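Local atomic coordinates of glycoside hydrolase family protein (Novosphingobium sp. PP1Y, PDB entry 6Q2F), a protein that probably hydrolyses alpha-L-rhamnosyl linkages, releasing terminal rhamnose from glycosides, as an alpha-L-rhamnosidase of a glycoside hydrolase family. Residues A213-D218 with P430-G435; L425-P430 with W438-L443; R515-F520 with Y526-W531. All coordinates share one frame; numbering follows the deposited sequence.

Contact 1. Residues A213-D218 with P430-G435; sequences AFPVPD and PKLPAG
Leu432 on Pro215 and Gly435 on Asp218 are the two points at which the loop before strand 436-447 meets strand 206-217 and its end. The two strands are neighbours in a four-stranded antiparallel sheet. The loop runs nearly along 206-217, with end-to-end directions 25° apart for the touching parts, before the chain enters its own strand. Leu432 comes first. Its CG lies beside the backbone N and anti to the carbonyl carbon (chi1 -72°), and CD2 points at the ring of Pro215. CD2 is 3.7 Å from Pro215 CB and 3.8 Å from Pro215 CG. The leucine and the proline ring cross at about a right angle, and both also touch Trp438. The contact is apolar and lies at the surface. Past Pro433 and Ala434 the loop closes in, and at Gly435 the CA is 5.0 Å from the CA of Asp218. Gly435 has a positive phi, and the chain then enters strand 436-447. The Gly435 carbonyl accepts a hydrogen bond from the residue just after strand 206-217, with Asp218 N 2.9 Å from Gly435 O. This bond continues the antiparallel ladder by one step, since Val216 pairs with His437 and Phe214 with Arg439. It is not ideal at the acceptor, because the N-H arrives from above the carbonyl plane, 54° out of it. Pro217 CA also lies 3.5 Å from Gly435 O, as a CA-H...O contact. The Asp218 carboxylate folds back over the glycine. Its OD1 is hydrogen-bonded to His437 ND1, while OD2 lies close against the glycine backbone, 2.9 Å from Gly435 C.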
loop_
_atom_site.group_PDB
_atom_site.type_symbol
_atom_site.label_atom_id
_atom_site.label_comp_id
_atom_site.label_asym_id
_atom_site.label_seq_id
_atom_site.Cartn_x
_atom_site.Cartn_y
_atom_site.Cartn_z
ATOM N N ALA A 213 -5.158 38.658 15.502
ATOM C CA ALA A 213 -6.155 39.172 16.420
ATOM C C ALA A 213 -7.462 39.315 15.664
ATOM O O ALA A 213 -7.477 39.606 14.465
ATOM C CB ALA A 213 -5.745 40.514 17.031
ATOM N N PHE A 214 -8.562 39.102 16.374
ATOM C CA PHE A 214 -9.874 39.187 15.761
ATOM C C PHE A 214 -10.896 39.427 16.853
ATOM O O PHE A 214 -10.710 38.964 17.985
ATOM C CB PHE A 214 -10.204 37.917 14.968
ATOM C CG PHE A 214 -9.952 36.639 15.724
ATOM C CD1 PHE A 214 -10.948 36.077 16.503
ATOM C CD2 PHE A 214 -8.724 36.003 15.653
ATOM C CE1 PHE A 214 -10.732 34.893 17.202
ATOM C CE2 PHE A 214 -8.499 34.819 16.349
ATOM C CZ PHE A 214 -9.510 34.267 17.125
ATOM N N PRO A 215 -11.960 40.166 16.561
ATOM C CA PRO A 215 -12.993 40.407 17.569
ATOM C C PRO A 215 -13.795 39.148 17.830
ATOM O O PRO A 215 -13.949 38.282 16.965
ATOM C CB PRO A 215 -13.867 41.499 16.938
ATOM C CG PRO A 215 -13.049 42.049 15.791
ATOM C CD PRO A 215 -12.211 40.908 15.320
ATOM N N VAL A 216 -14.314 39.058 19.045
ATOM C CA VAL A 216 -15.015 37.861 19.488
ATOM C C VAL A 216 -16.059 38.343 20.488
ATOM O O VAL A 216 -15.839 39.362 21.162
ATOM C CB VAL A 216 -14.024 36.836 20.074
ATOM C CG1 VAL A 216 -13.048 36.338 19.025
ATOM C CG2 VAL A 216 -13.306 37.379 21.298
ATOM N N PRO A 217 -17.220 37.701 20.584
ATOM C CA PRO A 217 -18.253 38.192 21.503
ATOM C C PRO A 217 -17.966 37.785 22.940
ATOM O O PRO A 217 -17.500 36.675 23.215
ATOM C CB PRO A 217 -19.527 37.519 20.981
ATOM C CG PRO A 217 -19.033 36.239 20.401
ATOM C CD PRO A 217 -17.692 36.553 19.791
ATOM N N ASP A 218 -18.229 38.713 23.862
ATOM C CA ASP A 218 -18.225 38.378 25.279
ATOM C C ASP A 218 -19.158 37.202 25.511
ATOM O O ASP A 218 -20.312 37.214 25.078
ATOM C CB ASP A 218 -18.666 39.582 26.118
ATOM C CG ASP A 218 -17.638 40.695 26.131
ATOM O OD1 ASP A 218 -16.431 40.389 26.199
ATOM O OD2 ASP A 218 -18.036 41.878 26.078
ATOM N N PRO A 430 -7.964 48.383 18.835
ATOM C CA PRO A 430 -9.043 49.310 18.478
ATOM C C PRO A 430 -10.309 49.026 19.271
ATOM O O PRO A 430 -10.577 47.894 19.688
ATOM C CB PRO A 430 -9.251 49.074 16.974
ATOM C CG PRO A 430 -8.484 47.861 16.629
ATOM C CD PRO A 430 -7.414 47.692 17.660
ATOM N N LYS A 431 -11.070 50.090 19.506
ATOM C CA LYS A 431 -12.327 49.994 20.231
ATOM C C LYS A 431 -13.319 49.110 19.483
ATOM O O LYS A 431 -13.332 49.051 18.252
ATOM C CB LYS A 431 -12.916 51.390 20.431
ATOM C CG LYS A 431 -13.572 51.641 21.774
ATOM C CD LYS A 431 -13.847 53.138 21.963
ATOM C CE LYS A 431 -14.621 53.420 23.249
ATOM N NZ LYS A 431 -16.039 52.964 23.163
ATOM N N LEU A 432 -14.163 48.432 20.239
ATOM C CA LEU A 432 -15.131 47.505 19.685
ATOM C C LEU A 432 -16.516 47.856 20.194
ATOM O O LEU A 432 -16.655 48.522 21.226
ATOM C CB LEU A 432 -14.798 46.055 20.073
ATOM C CG LEU A 432 -13.596 45.378 19.414
ATOM C CD1 LEU A 432 -13.211 44.129 20.184
ATOM C CD2 LEU A 432 -13.895 45.024 17.966
ATOM N N PRO A 433 -17.566 47.427 19.493
ATOM C CA PRO A 433 -18.916 47.477 20.072
ATOM C C PRO A 433 -18.986 46.836 21.452
ATOM O O PRO A 433 -18.099 46.067 21.834
ATOM C CB PRO A 433 -19.756 46.698 19.057
ATOM C CG PRO A 433 -19.033 46.881 17.761
ATOM C CD PRO A 433 -17.575 46.990 18.084
ATOM N N ALA A 434 -20.028 47.156 22.213
ATOM C CA ALA A 434 -20.191 46.593 23.544
ATOM C C ALA A 434 -20.532 45.115 23.440
ATOM O O ALA A 434 -21.224 44.686 22.517
ATOM C CB ALA A 434 -21.284 47.333 24.321
ATOM N N GLY A 435 -20.035 44.340 24.401
ATOM C CA GLY A 435 -20.220 42.901 24.370
ATOM C C GLY A 435 -19.281 42.175 23.434
ATOM O O GLY A 435 -19.596 41.068 22.988
#

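Contact 2. Residues L425-P430 with W438-L443; sequences LDWAAP and WRVLRL
An edge-to-face pair of tryptophans, Trp427 and Trp438, fastens the chain before strand 436-447 onto one face of the antiparallel sheet that holds this strand. Trp427 stands on edge. Its CH2 lies over the centre of the Trp438 ring system, 3.5 Å from Trp438 CD2. The planes are 79° apart, and the six-membered ring centroids are 4.9 Å apart. Trp427 CG is anti to the backbone N (chi1 -175°), which extends the indole toward the strand. Ala429 CA covers one face of this indole. Trp438 is also gripped at its rim. Its NE1 donates to Pro430 O at 2.8 Å, with an almost straight N-H...O angle of 178°. The oxygen lies in the indole plane, and the donor lies in the carbonyl plane. This bond satisfies the buried indole N-H and fixes the rotation of the ring. The Pro430 ring crosses the indole at about a right angle, with Pro430 CG 3.4 Å from Trp438 CZ2. Ala429 CB approaches Trp438 CD1 at 3.8 Å. Farther along the strand, Val440 CG2 lies 4.2 Å from Trp427 CZ3. Leu425 CD2 touches Val440 CG1 at the same distance. Both tryptophans also pack on Leu160 of strand 151-160. On strand 206-217, Trp427 touches Ala213 and Trp438 touches Pro215. The contact therefore bridges three strands of the sheet, while Ala429 pairs weakly with strand 164-165.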
loop_
_atom_site.group_PDB
_atom_site.type_symbol
_atom_site.label_atom_id
_atom_site.label_comp_id
_atom_site.label_asym_id
_atom_site.label_seq_id
_atom_site.Cartn_x
_atom_site.Cartn_y
_atom_site.Cartn_z
ATOM N N LEU A 425 3.953 42.575 22.982
ATOM C CA LEU A 425 3.185 42.907 21.787
ATOM C C LEU A 425 2.850 44.389 21.828
ATOM O O LEU A 425 2.198 44.850 22.767
ATOM C CB LEU A 425 1.911 42.065 21.713
ATOM C CG LEU A 425 1.001 42.255 20.500
ATOM C CD1 LEU A 425 1.611 41.595 19.277
ATOM C CD2 LEU A 425 -0.367 41.682 20.807
ATOM N N ASP A 426 3.341 45.159 20.874
ATOM C CA ASP A 426 3.093 46.589 20.840
ATOM C C ASP A 426 1.896 46.850 19.935
ATOM O O ASP A 426 2.046 46.991 18.746
ATOM C CB ASP A 426 4.400 47.258 20.392
ATOM C CG ASP A 426 4.214 48.441 19.464
ATOM O OD1 ASP A 426 3.342 49.288 19.704
ATOM O OD2 ASP A 426 4.990 48.543 18.503
ATOM N N TRP A 427 0.708 46.934 20.520
ATOM C CA TRP A 427 -0.528 47.094 19.771
ATOM C C TRP A 427 -1.528 47.952 20.528
ATOM O O TRP A 427 -1.721 47.787 21.732
ATOM C CB TRP A 427 -1.142 45.726 19.450
ATOM C CG TRP A 427 -2.351 45.764 18.591
ATOM C CD1 TRP A 427 -2.525 46.481 17.441
ATOM C CD2 TRP A 427 -3.547 45.000 18.773
ATOM N NE1 TRP A 427 -3.771 46.231 16.913
ATOM C CE2 TRP A 427 -4.414 45.321 17.712
ATOM C CE3 TRP A 427 -3.974 44.083 19.738
ATOM C CZ2 TRP A 427 -5.678 44.760 17.590
ATOM C CZ3 TRP A 427 -5.232 43.530 19.617
ATOM C CH2 TRP A 427 -6.070 43.873 18.553
ATOM N N ALA A 428 -2.162 48.864 19.802
ATOM C CA ALA A 428 -3.289 49.627 20.329
ATOM C C ALA A 428 -4.561 48.932 19.862
ATOM O O ALA A 428 -4.965 49.065 18.703
ATOM C CB ALA A 428 -3.232 51.079 19.867
ATOM N N ALA A 429 -5.183 48.178 20.764
ATOM C CA ALA A 429 -6.369 47.405 20.432
ATOM C C ALA A 429 -7.519 48.342 20.090
ATOM O O ALA A 429 -8.014 49.054 20.971
ATOM C CB ALA A 429 -6.749 46.486 21.591
ATOM N N PRO A 430 -7.964 48.383 18.835
ATOM C CA PRO A 430 -9.043 49.310 18.478
ATOM C C PRO A 430 -10.309 49.026 19.271
ATOM O O PRO A 430 -10.577 47.894 19.688
ATOM C CB PRO A 430 -9.251 49.074 16.974
ATOM C CG PRO A 430 -8.484 47.861 16.629
ATOM C CD PRO A 430 -7.414 47.692 17.660
ATOM N N TRP A 438 -11.368 41.407 22.236
ATOM C CA TRP A 438 -10.348 40.943 21.308
ATOM C C TRP A 438 -9.810 39.582 21.725
ATOM O O TRP A 438 -9.646 39.295 22.915
ATOM C CB TRP A 438 -9.192 41.941 21.217
ATOM C CG TRP A 438 -9.469 43.116 20.336
ATOM C CD1 TRP A 438 -9.786 44.389 20.730
ATOM C CD2 TRP A 438 -9.461 43.130 18.903
ATOM N NE1 TRP A 438 -9.973 45.192 19.626
ATOM C CE2 TRP A 438 -9.784 44.441 18.494
ATOM C CE3 TRP A 438 -9.214 42.163 17.927
ATOM C CZ2 TRP A 438 -9.860 44.803 17.153
ATOM C CZ3 TRP A 438 -9.295 42.526 16.593
ATOM C CH2 TRP A 438 -9.611 43.834 16.220
ATOM N N ARG A 439 -9.443 38.803 20.736
ATOM C CA ARG A 439 -8.805 37.550 20.964
ATOM C C ARG A 439 -7.533 37.606 20.176
ATOM O O ARG A 439 -7.541 37.903 19.027
ATOM C CB ARG A 439 -9.663 36.435 20.474
ATOM C CG ARG A 439 -9.304 35.098 21.032
ATOM C CD ARG A 439 -10.581 34.340 21.115
ATOM N NE ARG A 439 -10.381 32.928 21.059
ATOM C CZ ARG A 439 -11.350 32.071 20.796
ATOM N NH1 ARG A 439 -12.580 32.494 20.567
ATOM N NH2 ARG A 439 -11.084 30.777 20.781
ATOM N N VAL A 440 -6.439 37.306 20.836
ATOM C CA VAL A 440 -5.160 37.320 20.202
ATOM C C VAL A 440 -4.621 35.912 20.193
ATOM O O VAL A 440 -4.484 35.285 21.204
ATOM C CB VAL A 440 -4.195 38.242 20.917
ATOM C CG1 VAL A 440 -2.896 38.340 20.166
ATOM C CG2 VAL A 440 -4.821 39.596 21.079
ATOM N N LEU A 441 -4.308 35.459 19.002
ATOM C CA LEU A 441 -3.816 34.140 18.778
ATOM C C LEU A 441 -2.369 34.158 18.380
ATOM O O LEU A 441 -2.003 34.768 17.413
ATOM C CB LEU A 441 -4.648 33.548 17.665
ATOM C CG LEU A 441 -4.625 32.088 17.346
ATOM C CD1 LEU A 441 -4.531 31.307 18.613
ATOM C CD2 LEU A 441 -5.900 31.738 16.645
ATOM N N ARG A 442 -1.554 33.471 19.151
ATOM C CA ARG A 442 -0.170 33.385 18.835
ATOM C C ARG A 442 0.051 31.982 18.312
ATOM O O ARG A 442 -0.047 31.020 19.027
ATOM C CB ARG A 442 0.723 33.677 20.021
ATOM C CG ARG A 442 2.183 33.593 19.665
ATOM C CD ARG A 442 3.074 34.061 20.783
ATOM N NE ARG A 442 4.469 33.850 20.498
ATOM C CZ ARG A 442 5.436 34.043 21.368
ATOM N NH1 ARG A 442 5.156 34.451 22.580
ATOM N NH2 ARG A 442 6.681 33.819 21.028
ATOM N N LEU A 443 0.361 31.907 17.036
ATOM C CA LEU A 443 0.610 30.643 16.375
ATOM C C LEU A 443 2.105 30.375 16.347
ATOM O O LEU A 443 2.904 31.281 16.090
ATOM C CB LEU A 443 0.051 30.662 14.953
ATOM C CG LEU A 443 -1.430 30.998 14.864
ATOM C CD1 LEU A 443 -1.847 31.049 13.400
ATOM C CD2 LEU A 443 -2.236 29.961 15.622
#

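Contact 3. Residues R515-F520 with Y526-W531; sequences RMLEQF and YDARPW
Leu517 and Ala528 bring the two backbones closest, with CA atoms 6.3 Å apart, where the chain folds back along helix 516-524 after its end. The helix belongs to the connection between strands 497-502 and 579-582 of the (beta/alpha)8 barrel. A water bridges the backbones. It donates to Leu517 O at 2.7 Å and accepts from Ala528 N at 2.8 Å. Phe520 carries most of the side-chain contact. With chi1 near 180° (-177°) the phenyl ring stands out from the helix toward the returning chain. One edge of the ring points at the face of Tyr526 in a T-shaped pair, with planes at 85°. Phe520 CZ comes within 3.4 Å of Tyr526 CZ, and Phe520 CE1 sits over the centre of the tyrosine ring. Tyr526 OH is held by Asp552 of helix 543-575. Over one face of Phe520 lies the methyl of Ala528, a CH-pi contact with CB 3.6 Å from the ring centroid. At the phenyl edge, near its plane, lies Tyr526 O, 3.2 Å from Phe520 CD1. Leu517 CD1 packs on the bent aliphatic chain of Arg529, 3.7 Å from its CG. Arg529 NH1 forms a salt bridge with Asp527 OD2, though the hydrogen bond in it is weak, and Arg529 NE forms one with Asp414. Asp527 forms an Asx turn: its OD1 accepts from Arg529 N at 2.9 Å, with an N-H...O angle of 168°.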
loop_
_atom_site.group_PDB
_atom_site.type_symbol
_atom_site.label_atom_id
_atom_site.label_comp_id
_atom_site.label_asym_id
_atom_site.label_seq_id
_atom_site.Cartn_x
_atom_site.Cartn_y
_atom_site.Cartn_z
ATOM N N ARG A 515 7.018 27.547 4.778
ATOM C CA ARG A 515 6.507 28.263 3.614
ATOM C C ARG A 515 5.017 28.063 3.408
ATOM O O ARG A 515 4.496 28.487 2.374
ATOM C CB ARG A 515 7.255 27.828 2.348
ATOM C CG ARG A 515 8.774 28.089 2.386
ATOM C CD ARG A 515 9.424 27.612 1.090
ATOM N NE ARG A 515 10.839 27.980 1.005
ATOM C CZ ARG A 515 11.360 28.750 0.055
ATOM N NH1 ARG A 515 10.581 29.234 -0.906
ATOM N NH2 ARG A 515 12.656 29.029 0.062
HETATM N N MSE A 516 4.322 27.452 4.363
HETATM C CA MSE A 516 2.907 27.080 4.194
HETATM C C MSE A 516 1.984 28.195 3.655
HETATM O O MSE A 516 1.159 27.938 2.774
HETATM C CB MSE A 516 2.349 26.581 5.517
HETATM C CG MSE A 516 0.961 26.038 5.418
HETATM SE SE MSE A 516 0.956 24.378 4.417
HETATM C CE MSE A 516 -0.948 24.176 4.260
ATOM N N LEU A 517 2.091 29.412 4.195
ATOM C CA LEU A 517 1.204 30.487 3.747
ATOM C C LEU A 517 1.410 30.800 2.267
ATOM O O LEU A 517 0.440 30.937 1.515
ATOM C CB LEU A 517 1.396 31.744 4.605
ATOM C CG LEU A 517 1.016 31.536 6.072
ATOM C CD1 LEU A 517 1.111 32.844 6.860
ATOM C CD2 LEU A 517 -0.389 30.933 6.188
ATOM N N GLU A 518 2.668 30.893 1.823
ATOM C CA GLU A 518 2.931 31.095 0.397
ATOM C C GLU A 518 2.457 29.903 -0.422
ATOM O O GLU A 518 1.881 30.077 -1.502
ATOM C CB GLU A 518 4.423 31.309 0.130
ATOM C CG GLU A 518 5.086 32.478 0.834
ATOM C CD GLU A 518 6.600 32.288 0.904
ATOM O OE1 GLU A 518 7.258 32.289 -0.162
ATOM O OE2 GLU A 518 7.123 32.099 2.023
ATOM N N GLN A 519 2.726 28.681 0.054
ATOM C CA GLN A 519 2.298 27.498 -0.687
ATOM C C GLN A 519 0.788 27.470 -0.809
ATOM O O GLN A 519 0.252 27.164 -1.876
ATOM C CB GLN A 519 2.792 26.208 -0.013
ATOM C CG GLN A 519 4.306 26.084 0.147
ATOM C CD GLN A 519 5.016 25.807 -1.168
ATOM O OE1 GLN A 519 4.437 25.947 -2.241
ATOM N NE2 GLN A 519 6.290 25.435 -1.089
ATOM N N PHE A 520 0.081 27.763 0.280
ATOM C CA PHE A 520 -1.378 27.758 0.234
ATOM C C PHE A 520 -1.884 28.790 -0.767
ATOM O O PHE A 520 -2.761 28.500 -1.585
ATOM C CB PHE A 520 -1.928 28.026 1.635
ATOM C CG PHE A 520 -3.426 27.971 1.735
ATOM C CD1 PHE A 520 -4.209 29.023 1.268
ATOM C CD2 PHE A 520 -4.051 26.889 2.336
ATOM C CE1 PHE A 520 -5.581 28.985 1.384
ATOM C CE2 PHE A 520 -5.426 26.841 2.447
ATOM C CZ PHE A 520 -6.193 27.901 1.975
ATOM N N TYR A 526 -5.927 31.821 -2.603
ATOM C CA TYR A 526 -6.359 32.846 -1.658
ATOM C C TYR A 526 -5.511 32.777 -0.393
ATOM O O TYR A 526 -4.818 31.790 -0.139
ATOM C CB TYR A 526 -7.857 32.729 -1.302
ATOM C CG TYR A 526 -8.296 31.462 -0.550
ATOM C CD1 TYR A 526 -8.513 30.265 -1.223
ATOM C CD2 TYR A 526 -8.537 31.488 0.831
ATOM C CE1 TYR A 526 -8.931 29.106 -0.542
ATOM C CE2 TYR A 526 -8.964 30.333 1.524
ATOM C CZ TYR A 526 -9.156 29.158 0.827
ATOM O OH TYR A 526 -9.580 28.027 1.512
ATOM N N ASP A 527 -5.580 33.851 0.391
ATOM C CA ASP A 527 -4.772 34.027 1.595
ATOM C C ASP A 527 -5.339 33.198 2.750
ATOM O O ASP A 527 -6.489 33.392 3.154
ATOM C CB ASP A 527 -4.750 35.516 1.946
ATOM C CG ASP A 527 -3.744 35.860 3.037
ATOM O OD1 ASP A 527 -3.173 34.946 3.673
ATOM O OD2 ASP A 527 -3.536 37.072 3.262
ATOM N N ALA A 528 -4.538 32.282 3.297
ATOM C CA ALA A 528 -5.008 31.472 4.420
ATOM C C ALA A 528 -5.028 32.224 5.750
ATOM O O ALA A 528 -5.702 31.768 6.680
ATOM C CB ALA A 528 -4.149 30.213 4.574
ATOM N N ARG A 529 -4.351 33.372 5.859
ATOM C CA ARG A 529 -4.181 34.030 7.157
ATOM C C ARG A 529 -5.486 34.301 7.898
ATOM O O ARG A 529 -5.557 33.991 9.099
ATOM C CB ARG A 529 -3.371 35.323 6.984
ATOM C CG ARG A 529 -1.879 35.084 7.176
ATOM C CD ARG A 529 -1.024 35.901 6.200
ATOM N NE ARG A 529 -0.816 37.274 6.634
ATOM C CZ ARG A 529 -1.266 38.346 5.983
ATOM N NH1 ARG A 529 -1.952 38.201 4.855
ATOM N NH2 ARG A 529 -1.024 39.565 6.460
ATOM N N PRO A 530 -6.537 34.847 7.279
ATOM C CA PRO A 530 -7.767 35.095 8.047
ATOM C C PRO A 530 -8.438 33.820 8.523
ATOM O O PRO A 530 -9.262 33.873 9.451
ATOM C CB PRO A 530 -8.656 35.861 7.056
ATOM C CG PRO A 530 -7.722 36.409 6.031
ATOM C CD PRO A 530 -6.665 35.340 5.899
ATOM N N TRP A 531 -8.103 32.677 7.924
ATOM C CA TRP A 531 -8.738 31.408 8.237
ATOM C C TRP A 531 -7.947 30.560 9.225
ATOM O O TRP A 531 -8.515 29.624 9.803
ATOM C CB TRP A 531 -8.972 30.621 6.945
ATOM C CG TRP A 531 -9.835 31.386 5.997
ATOM C CD1 TRP A 531 -9.416 32.237 5.010
ATOM C CD2 TRP A 531 -11.269 31.393 5.954
ATOM N NE1 TRP A 531 -10.502 32.766 4.351
ATOM C CE2 TRP A 531 -11.650 32.269 4.912
ATOM C CE3 TRP A 531 -12.267 30.737 6.689
ATOM C CZ2 TRP A 531 -12.987 32.508 4.587
ATOM C CZ3 TRP A 531 -13.594 30.968 6.364
ATOM C CH2 TRP A 531 -13.943 31.854 5.326
HETATM O O HOH W 1 -1.839 32.147 2.461
#

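How the contacts relate
Contacts 1 and 2 share Pro430 and work on the same antiparallel sheet. Contact 2 is buried and mostly aromatic. Contact 1 lies at the surface and is held mainly by one backbone bond and a small apolar patch. They touch through Trp438, which packs against Phe214, Pro215 and Leu432, and through a probable backbone bond between Phe214 and Arg439. Contact 3 does not touch either. Its centre is about 20 Å from that of contact 2 and about 24 Å from that of contact 1. It is partly buried and joins a helix in one connection of the barrel to the chain that follows it. Contacts 2 and 3 both use a T-shaped pair, and contact 3 adds a water between the two backbones.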